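Local coordinates for protein beta-ketoacyl synthase (Burkholderia phymatum, PDB 4EWG) that probably catalyses the condensation step of fatty acid chain elongation as a 3-oxoacyl-[acyl-carrier-protein] synthase of the thiolase-like superfamily, at residues R22-I26 / W350-M355; E27-K31 / R358-A362; A88-F94 / T241-E245. One frame throughout, in Å; residues are numbered along the deposited sequence.

Interaction 1. Residues R22-I26 / W350-M355; sequences RWDEI and WWTIEM
Trp23 and Trp351 make the aromatic part of this helix-to-helix contact, a T-shaped pair in which the CZ3 corner of Trp23 meets the face of the Trp351 five-membered ring. The centroids lie 5.3 Å apart with the planes at 71°, and Trp23 CZ3 comes to 3.8 Å from Trp351 CG.

Two CH-pi contacts follow. Glu354 lays its CB 3.4 Å from the centroid of the Trp23 six-membered ring, directly over the face, and then bends at chi2 (-82°), which lays its carboxylate along the same face with the two planes 29° apart. Ile26 puts CG2 3.7 Å from the centroid of the Trp351 six-membered ring. This branched side chain serves two indoles at once, for Ile26 CD1 also reaches Trp350 CH2 at 3.8 Å.

Here the start of helix 23-32, with Arg22 as N-cap, packs on helix 344-358, one of the helices lying against the large mixed sheet of the thiolase-like fold; Trp350 and Glu354 also touch Met13 of strand 8-16.

Glutamate suits position 354: its apolar stem covers Trp23, while its carboxylate takes up a buried indole N-H. Trp350 NE1 donates, close to its ring plane, to Glu354 OE2 at 2.9 Å, on the anti side and somewhat tilted from the carboxylate plane. Partners just beyond complete the polar ends, Arg358 for Glu354 OE1 and Glu27 for Trp23 NE1.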
# COMPACT_ATOMS: atom_id res chain seq x y z
N ARG A 22 -4.00 -25.67 -10.66
CA ARG A 22 -3.15 -26.09 -11.79
C ARG A 22 -3.70 -25.53 -13.10
O ARG A 22 -4.91 -25.44 -13.27
CB ARG A 22 -3.09 -27.60 -11.91
CG ARG A 22 -2.58 -28.35 -10.70
CD ARG A 22 -2.98 -29.80 -10.81
NE ARG A 22 -2.49 -30.43 -12.05
CZ ARG A 22 -1.25 -30.93 -12.22
NH1 ARG A 22 -0.33 -30.83 -11.26
NH2 ARG A 22 -0.92 -31.52 -13.38
N TRP A 23 -2.80 -25.15 -14.01
CA TRP A 23 -3.23 -24.55 -15.26
C TRP A 23 -4.03 -25.52 -16.09
O TRP A 23 -5.04 -25.14 -16.67
CB TRP A 23 -2.06 -24.04 -16.07
CG TRP A 23 -2.56 -23.62 -17.40
CD1 TRP A 23 -2.42 -24.30 -18.62
CD2 TRP A 23 -3.40 -22.48 -17.68
NE1 TRP A 23 -3.09 -23.65 -19.60
CE2 TRP A 23 -3.70 -22.53 -19.10
CE3 TRP A 23 -3.91 -21.44 -16.93
CZ2 TRP A 23 -4.47 -21.58 -19.72
CZ3 TRP A 23 -4.69 -20.48 -17.56
CH2 TRP A 23 -4.96 -20.54 -18.93
N ASP A 24 -3.62 -26.79 -16.11
CA ASP A 24 -4.31 -27.81 -16.90
C ASP A 24 -5.78 -27.95 -16.48
O ASP A 24 -6.65 -28.05 -17.31
CB ASP A 24 -3.55 -29.19 -16.92
CG ASP A 24 -3.46 -29.87 -15.54
OD1 ASP A 24 -3.78 -29.26 -14.51
OD2 ASP A 24 -3.06 -31.06 -15.50
N GLU A 25 -6.03 -27.92 -15.19
CA GLU A 25 -7.36 -27.91 -14.60
C GLU A 25 -8.13 -26.63 -15.02
O GLU A 25 -9.32 -26.68 -15.42
CB GLU A 25 -7.05 -27.94 -13.10
CG GLU A 25 -8.03 -28.33 -12.02
CD GLU A 25 -7.23 -28.59 -10.70
OE1 GLU A 25 -6.61 -27.62 -10.08
OE2 GLU A 25 -7.16 -29.77 -10.32
N ILE A 26 -7.45 -25.49 -14.96
CA ILE A 26 -8.06 -24.21 -15.32
C ILE A 26 -8.37 -24.14 -16.82
O ILE A 26 -9.46 -23.73 -17.22
CB ILE A 26 -7.16 -23.03 -14.90
CG1 ILE A 26 -7.06 -22.96 -13.36
CG2 ILE A 26 -7.69 -21.71 -15.46
CD1 ILE A 26 -5.83 -22.25 -12.80
N TRP A 350 -1.23 -13.78 -14.82
CA TRP A 350 -0.85 -15.21 -14.84
C TRP A 350 -1.52 -15.91 -16.01
O TRP A 350 -0.85 -16.47 -16.88
CB TRP A 350 -1.24 -15.81 -13.50
CG TRP A 350 -1.24 -17.31 -13.41
CD1 TRP A 350 -0.52 -18.19 -14.17
CD2 TRP A 350 -1.95 -18.13 -12.45
NE1 TRP A 350 -0.80 -19.49 -13.80
CE2 TRP A 350 -1.65 -19.50 -12.77
CE3 TRP A 350 -2.86 -17.86 -11.44
CZ2 TRP A 350 -2.18 -20.54 -12.07
CZ3 TRP A 350 -3.39 -18.92 -10.74
CH2 TRP A 350 -3.06 -20.23 -11.05
N TRP A 351 -2.86 -15.86 -16.05
CA TRP A 351 -3.62 -16.56 -17.10
C TRP A 351 -3.32 -16.02 -18.46
O TRP A 351 -3.28 -16.79 -19.41
CB TRP A 351 -5.10 -16.51 -16.80
CG TRP A 351 -5.46 -17.34 -15.58
CD1 TRP A 351 -4.59 -17.90 -14.65
CD2 TRP A 351 -6.78 -17.71 -15.11
NE1 TRP A 351 -5.26 -18.55 -13.70
CE2 TRP A 351 -6.59 -18.46 -13.91
CE3 TRP A 351 -8.06 -17.48 -15.57
CZ2 TRP A 351 -7.64 -18.97 -13.20
CZ3 TRP A 351 -9.13 -17.99 -14.83
CH2 TRP A 351 -8.92 -18.73 -13.67
N THR A 352 -3.09 -14.71 -18.58
CA THR A 352 -2.70 -14.11 -19.86
C THR A 352 -1.35 -14.68 -20.38
O THR A 352 -1.20 -14.90 -21.57
CB THR A 352 -2.64 -12.57 -19.78
OG1 THR A 352 -3.95 -12.09 -19.52
CG2 THR A 352 -2.15 -11.94 -21.07
N ILE A 353 -0.40 -14.91 -19.48
CA ILE A 353 0.89 -15.51 -19.85
C ILE A 353 0.71 -17.00 -20.23
O ILE A 353 1.31 -17.46 -21.20
CB ILE A 353 1.93 -15.39 -18.74
CG1 ILE A 353 2.33 -13.93 -18.53
CG2 ILE A 353 3.18 -16.15 -19.10
CD1 ILE A 353 3.11 -13.73 -17.26
N GLU A 354 -0.13 -17.70 -19.50
CA GLU A 354 -0.43 -19.09 -19.82
C GLU A 354 -1.08 -19.21 -21.20
O GLU A 354 -0.73 -20.09 -21.98
CB GLU A 354 -1.37 -19.70 -18.79
CG GLU A 354 -0.83 -19.70 -17.37
CD GLU A 354 0.13 -20.83 -17.07
OE1 GLU A 354 0.89 -21.25 -17.97
OE2 GLU A 354 0.14 -21.29 -15.90
N MET A 355 -2.01 -18.30 -21.51
CA MET A 355 -2.65 -18.31 -22.79
C MET A 355 -1.66 -17.95 -23.89
O MET A 355 -1.62 -18.61 -24.94
CB MET A 355 -3.81 -17.34 -22.78
CG MET A 355 -4.94 -17.82 -21.89
SD MET A 355 -6.44 -16.84 -22.06
CE MET A 355 -5.84 -15.26 -21.46

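Interaction 2. Residues E27-K31 / R358-A362; sequences EAALK and RNWYA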
# COMPACT_ATOMS: atom_id res chain seq x y z
N GLU A 27 -7.42 -24.56 -17.65
CA GLU A 27 -7.64 -24.65 -19.10
C GLU A 27 -8.89 -25.47 -19.44
O GLU A 27 -9.71 -25.04 -20.24
CB GLU A 27 -6.42 -25.25 -19.83
CG GLU A 27 -6.43 -25.03 -21.36
CD GLU A 27 -5.25 -25.66 -22.06
OE1 GLU A 27 -4.11 -25.47 -21.62
OE2 GLU A 27 -5.48 -26.34 -23.09
N ALA A 28 -9.04 -26.62 -18.80
CA ALA A 28 -10.20 -27.48 -19.04
C ALA A 28 -11.50 -26.73 -18.69
O ALA A 28 -12.47 -26.78 -19.44
CB ALA A 28 -10.07 -28.79 -18.26
N ALA A 29 -11.48 -25.98 -17.59
CA ALA A 29 -12.64 -25.20 -17.20
C ALA A 29 -12.93 -24.08 -18.21
O ALA A 29 -14.04 -23.94 -18.67
CB ALA A 29 -12.46 -24.62 -15.81
N LEU A 30 -11.92 -23.30 -18.54
CA LEU A 30 -12.08 -22.27 -19.55
C LEU A 30 -12.71 -22.91 -20.78
O LEU A 30 -13.77 -22.45 -21.26
CB LEU A 30 -10.75 -21.63 -19.89
CG LEU A 30 -10.09 -20.74 -18.84
CD1 LEU A 30 -8.71 -20.30 -19.31
CD2 LEU A 30 -10.96 -19.53 -18.50
N LYS A 31 -12.12 -23.99 -21.26
CA LYS A 31 -12.63 -24.67 -22.45
C LYS A 31 -14.07 -25.11 -22.32
O LYS A 31 -14.80 -25.04 -23.28
CB LYS A 31 -11.78 -25.90 -22.81
CG LYS A 31 -10.56 -25.52 -23.60
CD LYS A 31 -9.85 -26.70 -24.23
CE LYS A 31 -8.71 -26.16 -25.09
NZ LYS A 31 -7.58 -27.11 -25.15
N ARG A 358 0.55 -20.72 -25.05
CA ARG A 358 -0.11 -21.79 -25.78
C ARG A 358 -0.83 -21.36 -27.03
O ARG A 358 -1.50 -22.17 -27.67
CB ARG A 358 -1.06 -22.50 -24.84
CG ARG A 358 -0.32 -23.08 -23.67
CD ARG A 358 -1.26 -23.71 -22.66
NE ARG A 358 -0.52 -24.41 -21.61
CZ ARG A 358 0.17 -23.81 -20.63
NH1 ARG A 358 0.25 -22.47 -20.52
NH2 ARG A 358 0.78 -24.56 -19.73
N ASN A 359 -0.64 -20.11 -27.45
CA ASN A 359 -1.35 -19.58 -28.63
C ASN A 359 -2.87 -19.73 -28.61
O ASN A 359 -3.52 -19.90 -29.67
CB ASN A 359 -0.80 -20.23 -29.92
CG ASN A 359 0.65 -19.86 -30.19
OD1 ASN A 359 1.16 -18.89 -29.65
ND2 ASN A 359 1.30 -20.64 -31.03
N TRP A 360 -3.43 -19.66 -27.40
CA TRP A 360 -4.84 -20.01 -27.18
C TRP A 360 -5.47 -19.01 -26.26
O TRP A 360 -5.06 -18.87 -25.10
CB TRP A 360 -4.89 -21.40 -26.61
CG TRP A 360 -6.25 -21.95 -26.41
CD1 TRP A 360 -6.99 -22.74 -27.30
CD2 TRP A 360 -7.08 -21.81 -25.22
NE1 TRP A 360 -8.20 -23.07 -26.75
CE2 TRP A 360 -8.31 -22.54 -25.50
CE3 TRP A 360 -6.93 -21.17 -23.99
CZ2 TRP A 360 -9.35 -22.61 -24.57
CZ3 TRP A 360 -7.98 -21.24 -23.06
CH2 TRP A 360 -9.16 -21.95 -23.34
N TYR A 361 -6.46 -18.29 -26.76
CA TYR A 361 -7.02 -17.15 -26.03
C TYR A 361 -8.51 -17.34 -25.81
O TYR A 361 -9.32 -17.35 -26.76
CB TYR A 361 -6.70 -15.84 -26.78
CG TYR A 361 -5.21 -15.49 -26.77
CD1 TYR A 361 -4.33 -16.12 -27.63
CD2 TYR A 361 -4.70 -14.52 -25.89
CE1 TYR A 361 -2.98 -15.81 -27.62
CE2 TYR A 361 -3.35 -14.20 -25.88
CZ TYR A 361 -2.49 -14.85 -26.75
OH TYR A 361 -1.14 -14.54 -26.76
N ALA A 362 -8.89 -17.47 -24.54
CA ALA A 362 -10.27 -17.72 -24.16
C ALA A 362 -11.21 -16.59 -24.61
O ALA A 362 -10.86 -15.41 -24.58
CB ALA A 362 -10.38 -17.95 -22.65
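Trp360 meets helix 23-32 through the benzo end of its indole, and three helix residues contribute to its surroundings. With CG anti to the backbone nitrogen (chi1 -176°), the ring reaches away from its own strand toward the helix. Leu30 CB stands at the ring edge, 3.8 Å from Trp360 CH2, and Leu30 CD1 lies 3.9 Å from Trp360 CZ3; a leucine suits this buried side, where CD1 also approaches the Ala362 methyl more loosely.

Lys31, which is exposed to solvent, runs its extended aliphatic chain obliquely past the indole. Lys31 CG is 3.3 Å from Trp360 CZ2, and Lys31 CE is 3.5 Å from Trp360 NE1, which carries the ammonium to an off-centre cation-pi position, NZ 4.8 Å from the centroid of the five-membered ring. A long side chain with an oily stem and a charged end can thus pack its stem on the ring and still bring its charge to Glu27.

Glu27 swings its chain off to the carbonyl side (chi1 -165°), keeps it straight, and places CG over one face of Trp360. Glu27 OE2 accepts Lys31 NZ at 3.0 Å with the anti lone pair. Glu27 OE1 takes the N-H of Trp23 and lies a long 3.7 Å from Arg358 NE, well out of the guanidinium plane, an attraction of charges alone. Arg358 finds a firmer partner in Glu354.

Asn359, with positive phi, ends helix 344-358 in a Schellman motif, and the chain turns into a short, weakly bonded strand about 360-361. The contact is therefore a helix C-terminus and its following strand packed on a neighbouring helix, with a salt-bridge network of Glu27, Lys31 and Arg358 at its surface, its cross-link long.

Interaction 3. Residues A88-F94 / T241-E245; sequences ALADAGF and TLVLE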
# COMPACT_ATOMS: atom_id res chain seq x y z
N ALA A 88 3.79 -20.67 -6.47
CA ALA A 88 4.64 -19.95 -7.42
C ALA A 88 6.11 -20.19 -7.13
O ALA A 88 6.90 -20.35 -8.05
CB ALA A 88 4.35 -18.47 -7.39
N LEU A 89 6.47 -20.17 -5.86
CA LEU A 89 7.82 -20.52 -5.46
C LEU A 89 8.21 -21.94 -5.86
O LEU A 89 9.32 -22.16 -6.35
CB LEU A 89 7.98 -20.36 -3.97
CG LEU A 89 8.15 -18.95 -3.50
CD1 LEU A 89 8.02 -19.01 -1.98
CD2 LEU A 89 9.50 -18.40 -3.95
N ALA A 90 7.33 -22.91 -5.67
CA ALA A 90 7.67 -24.30 -6.07
C ALA A 90 7.92 -24.29 -7.55
O ALA A 90 8.92 -24.84 -8.04
CB ALA A 90 6.56 -25.29 -5.73
N ASP A 91 7.01 -23.65 -8.27
CA ASP A 91 7.05 -23.66 -9.71
C ASP A 91 8.35 -22.99 -10.16
O ASP A 91 8.92 -23.41 -11.15
CB ASP A 91 5.80 -22.95 -10.30
CG ASP A 91 5.89 -22.73 -11.80
OD1 ASP A 91 5.97 -23.73 -12.58
OD2 ASP A 91 5.89 -21.55 -12.21
N ALA A 92 8.82 -22.00 -9.40
CA ALA A 92 10.08 -21.29 -9.75
C ALA A 92 11.35 -22.07 -9.35
O ALA A 92 12.46 -21.66 -9.65
CB ALA A 92 10.10 -19.90 -9.15
N GLY A 93 11.17 -23.19 -8.65
CA GLY A 93 12.30 -24.04 -8.25
C GLY A 93 12.88 -23.68 -6.90
O GLY A 93 13.96 -24.15 -6.56
N PHE A 94 12.18 -22.87 -6.12
CA PHE A 94 12.71 -22.41 -4.83
C PHE A 94 12.18 -23.16 -3.60
O PHE A 94 12.55 -22.83 -2.49
CB PHE A 94 12.46 -20.90 -4.66
CG PHE A 94 13.25 -20.06 -5.60
CD1 PHE A 94 14.62 -20.12 -5.61
CD2 PHE A 94 12.63 -19.16 -6.43
CE1 PHE A 94 15.36 -19.33 -6.47
CE2 PHE A 94 13.37 -18.36 -7.29
CZ PHE A 94 14.73 -18.46 -7.31
N THR A 241 0.14 -15.24 -7.50
CA THR A 241 1.46 -14.73 -7.26
C THR A 241 2.34 -15.04 -8.48
O THR A 241 2.33 -16.18 -9.00
CB THR A 241 2.12 -15.38 -6.03
OG1 THR A 241 1.30 -15.19 -4.87
CG2 THR A 241 3.52 -14.78 -5.78
N LEU A 242 3.12 -14.05 -8.89
CA LEU A 242 4.21 -14.28 -9.84
C LEU A 242 5.56 -14.11 -9.14
O LEU A 242 5.73 -13.23 -8.26
CB LEU A 242 4.14 -13.33 -11.02
CG LEU A 242 2.85 -13.23 -11.80
CD1 LEU A 242 2.99 -12.10 -12.83
CD2 LEU A 242 2.59 -14.56 -12.47
N VAL A 243 6.51 -14.98 -9.50
CA VAL A 243 7.90 -14.82 -9.08
C VAL A 243 8.61 -14.02 -10.20
O VAL A 243 8.75 -14.49 -11.33
CB VAL A 243 8.61 -16.17 -8.86
CG1 VAL A 243 10.07 -15.92 -8.54
CG2 VAL A 243 7.93 -16.98 -7.75
N LEU A 244 9.02 -12.82 -9.89
CA LEU A 244 9.78 -12.00 -10.83
C LEU A 244 11.22 -12.16 -10.45
O LEU A 244 11.56 -12.30 -9.26
CB LEU A 244 9.40 -10.51 -10.70
CG LEU A 244 8.14 -9.96 -11.40
CD1 LEU A 244 6.92 -10.77 -10.98
CD2 LEU A 244 7.96 -8.48 -11.03
N GLU A 245 12.09 -12.12 -11.46
CA GLU A 245 13.48 -12.43 -11.22
C GLU A 245 14.37 -11.71 -12.21
O GLU A 245 14.04 -11.64 -13.40
CB GLU A 245 13.66 -13.93 -11.33
CG GLU A 245 15.07 -14.42 -11.06
CD GLU A 245 15.14 -15.94 -10.89
OE1 GLU A 245 14.08 -16.63 -10.98
OE2 GLU A 245 16.26 -16.44 -10.67
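Val243 fits against Ala88 and Ala92, and this is the close part of the contact. Val243 CG2 is 3.5 Å from Ala88 O and 3.9 Å from the CB of both alanines, which lie one turn apart on the helix. Ala92 CB touches the second branch as well, at 4.0 Å from Val243 CG1. Small residues suit these helix positions because their methyls let the backbone come close to the strand: the axes of helix 88-92 and strand 241-245 approach to 8.1 Å, their directions 42° apart. Ala88 CB also rests on the strand backbone, 3.5 Å from Thr241 O, near the Thr241 side chain. The hydroxyl of that threonine is buried but satisfied by Tyr109 and Ser85.

The pairing is a helix laid on one face of the large mixed sheet, as in the layered alpha-beta architecture of thiolase-like enzymes. Strand 238-246 lies between strands 189-196 and 8-16, and its Leu242 and Leu244 serve the other face, packing toward helix 170-183.

Beyond the helix end the fit becomes looser. Gly93 adopts a positive phi in a Schellman motif, a backbone shape that suits glycine, and the turn brings Phe94 back toward the strand. With chi1 at -68°, its CG beside the backbone nitrogen, the ring presents its edge: Phe94 CE2 stays 4.3 Å from Val243 CG1 and 4.1 Å from Glu245 OE1. That carboxylate is held elsewhere, OE1 by Thr11 and OE2 by Arg253 and His249, the latter a calcium-binding residue in a structure of this protein though no calcium is bound to this chain. On its solvent side this end of the helix is exposed at Ala90 and Gly93.

In the fold
Interactions 1 and 2 form one continuous patch, their centres about 8 Å apart. Both use helix 23-32, first its beginning and then its later turns, against helix 344-358 and the strand 360-361 that follows it, so early and late parts of the sequence are joined. Trp23 packs on Arg358 and Leu30, linking the two. Interaction 3 is centred about 15 Å from interaction 1 and 22 Å from interaction 2, and falls between their segments along the chain. It touches interaction 1 where Trp350 CB meets Leu242 CD2, at 4.2 Å. Strand 238-246 belongs to the large mixed sheet against which helix 344-358 also packs, so the sheet connects interactions 1 and 3, and interaction 2 follows on through that helix.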